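Local coordinates for protein heroin esterase (Rhodococcus sp., PDB 1LZL) that probably hydrolyses acetyl esters such as those of heroin, using a serine-esterase active site on an alpha/beta-hydrolase fold, at residues V79-W84 with L147-S152; L109-A114 with T310-G315. All coordinates share one frame; numbering follows the deposited sequence.

Contact 1: residues V79-W84 with L147-S152; sequences VPVLLW and LGIDPS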
loop_
_atom_site.group_PDB
_atom_site.type_symbol
_atom_site.label_atom_id
_atom_site.label_comp_id
_atom_site.label_asym_id
_atom_site.label_seq_id
_atom_site.Cartn_x
_atom_site.Cartn_y
_atom_site.Cartn_z
ATOM N N VAL A 79 3.028 12.586 18.461
ATOM C CA VAL A 79 1.784 12.216 17.777
ATOM C C VAL A 79 1.905 10.827 17.181
ATOM O O VAL A 79 3.041 10.364 17.001
ATOM C CB VAL A 79 1.428 13.172 16.636
ATOM C CG1 VAL A 79 1.005 14.535 17.205
ATOM C CG2 VAL A 79 2.617 13.316 15.688
ATOM N N PRO A 80 0.796 10.173 16.888
ATOM C CA PRO A 80 0.890 8.893 16.159
ATOM C C PRO A 80 1.542 9.086 14.794
ATOM O O PRO A 80 1.575 10.208 14.256
ATOM C CB PRO A 80 -0.588 8.484 15.953
ATOM C CG PRO A 80 -1.341 9.193 17.035
ATOM C CD PRO A 80 -0.601 10.525 17.195
ATOM N N VAL A 81 2.040 7.968 14.229
ATOM C CA VAL A 81 2.634 8.037 12.898
ATOM C C VAL A 81 2.078 6.914 12.013
ATOM O O VAL A 81 1.873 5.806 12.490
ATOM C CB VAL A 81 4.156 7.952 12.963
ATOM C CG1 VAL A 81 4.616 6.643 13.600
ATOM C CG2 VAL A 81 4.803 8.133 11.577
ATOM N N LEU A 82 1.860 7.215 10.740
ATOM C CA LEU A 82 1.508 6.232 9.732
ATOM C C LEU A 82 2.754 6.013 8.872
ATOM O O LEU A 82 3.197 6.976 8.235
ATOM C CB LEU A 82 0.349 6.721 8.874
ATOM C CG LEU A 82 0.024 5.901 7.606
ATOM C CD1 LEU A 82 -0.417 4.478 7.968
ATOM C CD2 LEU A 82 -1.030 6.664 6.799
ATOM N N LEU A 83 3.286 4.802 8.840
ATOM C CA LEU A 83 4.320 4.448 7.857
ATOM C C LEU A 83 3.544 4.082 6.599
ATOM O O LEU A 83 2.716 3.177 6.632
ATOM C CB LEU A 83 5.161 3.285 8.394
ATOM C CG LEU A 83 6.348 2.874 7.527
ATOM C CD1 LEU A 83 7.531 3.772 7.727
ATOM C CD2 LEU A 83 6.817 1.443 7.839
ATOM N N TRP A 84 3.759 4.779 5.491
ATOM C CA TRP A 84 2.975 4.591 4.296
ATOM C C TRP A 84 3.856 4.105 3.154
ATOM O O TRP A 84 4.995 4.576 3.007
ATOM C CB TRP A 84 2.326 5.950 3.862
ATOM C CG TRP A 84 1.504 5.722 2.618
ATOM C CD1 TRP A 84 1.799 6.112 1.360
ATOM C CD2 TRP A 84 0.267 5.019 2.577
ATOM N NE1 TRP A 84 0.811 5.705 0.511
ATOM C CE2 TRP A 84 -0.143 5.039 1.227
ATOM C CE3 TRP A 84 -0.551 4.391 3.512
ATOM C CZ2 TRP A 84 -1.326 4.451 0.777
ATOM C CZ3 TRP A 84 -1.740 3.795 3.083
ATOM C CH2 TRP A 84 -2.121 3.834 1.714
ATOM N N LEU A 147 11.845 12.328 16.786
ATOM C CA LEU A 147 10.974 12.673 15.678
ATOM C C LEU A 147 9.606 13.162 16.115
ATOM O O LEU A 147 8.773 13.571 15.306
ATOM C CB LEU A 147 10.778 11.448 14.772
ATOM C CG LEU A 147 11.983 10.967 13.973
ATOM C CD1 LEU A 147 11.569 9.753 13.162
ATOM C CD2 LEU A 147 12.528 12.015 13.027
ATOM N N GLY A 148 9.318 13.140 17.412
ATOM C CA GLY A 148 8.062 13.683 17.893
ATOM C C GLY A 148 6.914 12.695 17.662
ATOM O O GLY A 148 5.742 13.091 17.545
ATOM N N ILE A 149 7.307 11.428 17.638
ATOM C CA ILE A 149 6.402 10.296 17.407
ATOM C C ILE A 149 6.121 9.501 18.676
ATOM O O ILE A 149 7.009 9.199 19.488
ATOM C CB ILE A 149 7.009 9.342 16.357
ATOM C CG1 ILE A 149 7.028 9.994 14.970
ATOM C CG2 ILE A 149 6.283 8.011 16.364
ATOM C CD1 ILE A 149 7.822 9.190 13.958
ATOM N N ASP A 150 4.856 9.099 18.846
ATOM C CA ASP A 150 4.477 8.187 19.918
ATOM C C ASP A 150 4.723 6.747 19.476
ATOM O O ASP A 150 4.009 6.214 18.624
ATOM C CB ASP A 150 3.009 8.400 20.312
ATOM C CG ASP A 150 2.552 7.480 21.418
ATOM O OD1 ASP A 150 3.270 6.556 21.850
ATOM O OD2 ASP A 150 1.409 7.712 21.903
ATOM N N PRO A 151 5.715 6.064 20.013
ATOM C CA PRO A 151 6.111 4.750 19.481
ATOM C C PRO A 151 5.056 3.677 19.728
ATOM O O PRO A 151 5.051 2.608 19.113
ATOM C CB PRO A 151 7.416 4.438 20.240
ATOM C CG PRO A 151 7.254 5.242 21.528
ATOM C CD PRO A 151 6.527 6.501 21.179
ATOM N N SER A 152 4.138 3.970 20.647
ATOM C CA SER A 152 3.039 3.056 20.931
ATOM C C SER A 152 1.917 3.249 19.920
ATOM O O SER A 152 0.914 2.504 19.976
ATOM C CB SER A 152 2.504 3.257 22.355
ATOM O OG SER A 152 1.604 4.367 22.414
#
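Two backbone hydrogen bonds define the parallel pairing, both made by Val79. Val79 N donates to Gly148 O at 2.9 Å, and Val79 O accepts from Asp150 N, also at 2.9 Å, in a bond straight at the hydrogen (169°) although the donor stands well above the carbonyl plane. Val79 thus spans Ile149, whose CA lies 3.4 Å from Val79 O in a CA-H...O contact. The bridge pairs the start of strand 79-85 with the short strand 149-150, which follows helix 144-147 through a Schellman motif at Gly148, where positive phi suits glycine. The chain then turns a corner at Pro151 and Ser152 into strand 153-159, the neighbour of 79-85 in the central sheet of the alpha/beta-hydrolase fold.

Apolar contact is carried by Val81 and Ile149, which cross obliquely. Val81 CG1, set between its backbone N and carbonyl carbon (chi1 60°), meets Ile149 CG2 at 3.5 Å, while Ile149 CD1 comes within 4.0 Å of Val81 CG2.

The polar group is Asp150, its CG anti to the backbone N. Asp150 OD1 closes an Asx turn on Ser152 N (3.0 Å) and also accepts from Ser152 OG (2.8 Å); OD2 forms a salt bridge with Arg153.

Contact 2: residues L109-A114 with T310-G315; sequences LGFAVA and TAIRRG. Unlike the reference sequence in segment 310-315: Thr310 (reference Cys), Ala311 (reference Asp), Ile312 (reference Pro), Arg313 (reference Glu), Gly315 (reference Val).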
loop_
_atom_site.group_PDB
_atom_site.type_symbol
_atom_site.label_atom_id
_atom_site.label_comp_id
_atom_site.label_asym_id
_atom_site.label_seq_id
_atom_site.Cartn_x
_atom_site.Cartn_y
_atom_site.Cartn_z
ATOM N N LEU A 109 -5.881 14.531 10.436
ATOM C CA LEU A 109 -5.800 13.759 11.653
ATOM C C LEU A 109 -4.751 14.261 12.641
ATOM O O LEU A 109 -4.783 13.872 13.805
ATOM C CB LEU A 109 -5.456 12.276 11.332
ATOM C CG LEU A 109 -6.449 11.637 10.376
ATOM C CD1 LEU A 109 -6.141 10.144 10.281
ATOM C CD2 LEU A 109 -7.891 11.923 10.810
ATOM N N GLY A 110 -3.803 15.093 12.160
ATOM C CA GLY A 110 -2.784 15.578 13.077
ATOM C C GLY A 110 -1.733 14.550 13.442
ATOM O O GLY A 110 -1.104 14.532 14.498
ATOM N N PHE A 111 -1.512 13.618 12.510
ATOM C CA PHE A 111 -0.604 12.490 12.641
ATOM C C PHE A 111 0.604 12.750 11.731
ATOM O O PHE A 111 0.462 13.336 10.649
ATOM C CB PHE A 111 -1.244 11.158 12.265
ATOM C CG PHE A 111 -2.397 10.670 13.121
ATOM C CD1 PHE A 111 -2.729 11.283 14.322
ATOM C CD2 PHE A 111 -3.168 9.584 12.676
ATOM C CE1 PHE A 111 -3.804 10.788 15.039
ATOM C CE2 PHE A 111 -4.225 9.063 13.402
ATOM C CZ PHE A 111 -4.534 9.700 14.602
ATOM N N ALA A 112 1.777 12.302 12.186
ATOM C CA ALA A 112 2.930 12.259 11.289
ATOM C C ALA A 112 2.766 11.131 10.284
ATOM O O ALA A 112 2.082 10.137 10.533
ATOM C CB ALA A 112 4.197 12.055 12.104
ATOM N N VAL A 113 3.377 11.321 9.111
ATOM C CA VAL A 113 3.333 10.286 8.089
ATOM C C VAL A 113 4.739 10.085 7.559
ATOM O O VAL A 113 5.405 11.028 7.116
ATOM C CB VAL A 113 2.372 10.653 6.955
ATOM C CG1 VAL A 113 2.388 9.508 5.942
ATOM C CG2 VAL A 113 0.958 10.936 7.451
ATOM N N ALA A 114 5.201 8.841 7.626
ATOM C CA ALA A 114 6.540 8.475 7.134
ATOM C C ALA A 114 6.326 7.727 5.819
ATOM O O ALA A 114 5.988 6.533 5.852
ATOM C CB ALA A 114 7.260 7.629 8.176
ATOM N N THR A 310 -11.322 7.920 8.845
ATOM C CA THR A 310 -11.999 7.439 10.050
ATOM C C THR A 310 -11.285 6.209 10.617
ATOM O O THR A 310 -11.015 6.068 11.817
ATOM C CB THR A 310 -13.472 7.132 9.776
ATOM O OG1 THR A 310 -14.130 8.399 9.544
ATOM C CG2 THR A 310 -14.148 6.545 10.991
ATOM N N ALA A 311 -10.907 5.280 9.738
ATOM C CA ALA A 311 -10.272 4.041 10.187
ATOM C C ALA A 311 -8.922 4.292 10.852
ATOM O O ALA A 311 -8.587 3.731 11.911
ATOM C CB ALA A 311 -10.090 3.101 8.975
ATOM N N ILE A 312 -8.117 5.162 10.183
ATOM C CA ILE A 312 -6.781 5.447 10.717
ATOM C C ILE A 312 -6.909 6.251 12.017
ATOM O O ILE A 312 -6.174 5.941 12.982
ATOM C CB ILE A 312 -5.921 6.145 9.659
ATOM C CG1 ILE A 312 -5.637 5.192 8.484
ATOM C CG2 ILE A 312 -4.617 6.681 10.220
ATOM C CD1 ILE A 312 -5.106 5.896 7.248
ATOM N N ARG A 313 -7.824 7.250 12.004
ATOM C CA ARG A 313 -8.023 7.992 13.257
ATOM C C ARG A 313 -8.348 7.101 14.437
ATOM O O ARG A 313 -7.815 7.236 15.543
ATOM C CB ARG A 313 -9.171 9.002 13.076
ATOM C CG ARG A 313 -9.307 9.906 14.287
ATOM C CD ARG A 313 -10.428 10.909 14.108
ATOM N NE ARG A 313 -11.709 10.190 14.137
ATOM C CZ ARG A 313 -12.589 10.355 13.145
ATOM N NH1 ARG A 313 -12.292 11.174 12.131
ATOM N NH2 ARG A 313 -13.747 9.727 13.136
ATOM N N ARG A 314 -9.256 6.130 14.213
ATOM C CA ARG A 314 -9.680 5.290 15.319
ATOM C C ARG A 314 -8.622 4.266 15.669
ATOM O O ARG A 314 -8.366 3.980 16.846
ATOM C CB ARG A 314 -11.019 4.621 15.003
ATOM C CG ARG A 314 -11.501 3.777 16.165
ATOM C CD ARG A 314 -12.567 2.832 15.572
ATOM N NE ARG A 314 -11.913 1.592 15.306
ATOM C CZ ARG A 314 -11.793 0.313 15.467
ATOM N NH1 ARG A 314 -12.598 -0.428 16.222
ATOM N NH2 ARG A 314 -10.766 -0.220 14.788
ATOM N N GLY A 315 -7.972 3.728 14.632
ATOM C CA GLY A 315 -6.946 2.712 14.827
ATOM C C GLY A 315 -5.799 3.269 15.686
ATOM O O GLY A 315 -5.162 2.478 16.384
#
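The ring of Phe111 has Leu109 of its own segment on one face: Leu109 CB lies 3.7 Å above the ring plane, over the centre. At the edge, in the plane of the ring, stands the backbone oxygen of the opposing helix, with Phe111 CE2 3.7 Å from Ile312 O. Arg313 CA approaches the same corner obliquely, 3.9 Å from Phe111 CE2. The other flat group, the guanidinium of Arg313, has Thr310 CA of its own helix over one face, offset toward the rim; its chain starts anti to the backbone N and bends at chi3 (69°), so its end leads away from 109-114.

Leu109 makes the methyl contacts to the helix. With CG anti to its carbonyl carbon (chi1 -57°) and the chain extended beyond (chi2 -172°), Leu109 CD1 reaches Ile312 CG2 at 3.8 Å and Leu109 CD2 reaches Arg313 CB at 3.9 Å. It crosses both side chains at about a right angle. Ile312 CG2, anti to its backbone N, is shared, since it also lies 4.0 Å from Phe111 CE2.

The segments join the end of helix 99-109, where Gly110 breaks the helix with positive phi, to the last turns of the C-terminal helix 299-315. Leu109 and the touch of Ile312 on Phe101 pack these two helices together; separately, Phe111 rests on Pro80 and so links the contact to strand 79-85 of the alpha/beta-hydrolase sheet.

No hydrogen bond crosses between the segments, so the contact rests on van der Waals packing of the Leu109 methyls and the Phe111 ring against Ile312 and Arg313, backbone included. The weakly positive ring edge facing Ile312 O probably adds a little electrostatic attraction, while the charge of Arg313 is carried away from the apolar contact.

Overall arrangement
Contacts 1 and 2, with centres about 9 Å apart, are joined through the sheet: strands 79-85 and 112-116 are neighbours, and probable hydrogen bonds run from Ala114 N to Leu82 O (2.8 Å) and from Trp84 N to Ala114 O (2.9 Å). They also pack where Val79 CG1 lies 3.4 Å from Gly110 O. Contact 1 pairs strand 79-85 with the chain entering strand 153-159, whereas contact 2 brings the C-terminal helix to the turn that leads into 112-116. The presumed triad of Ser160, His290 and Asp260 belongs to other ends: Ser160 follows the far end of strand 153-159, and His290 precedes the start of helix 299-315.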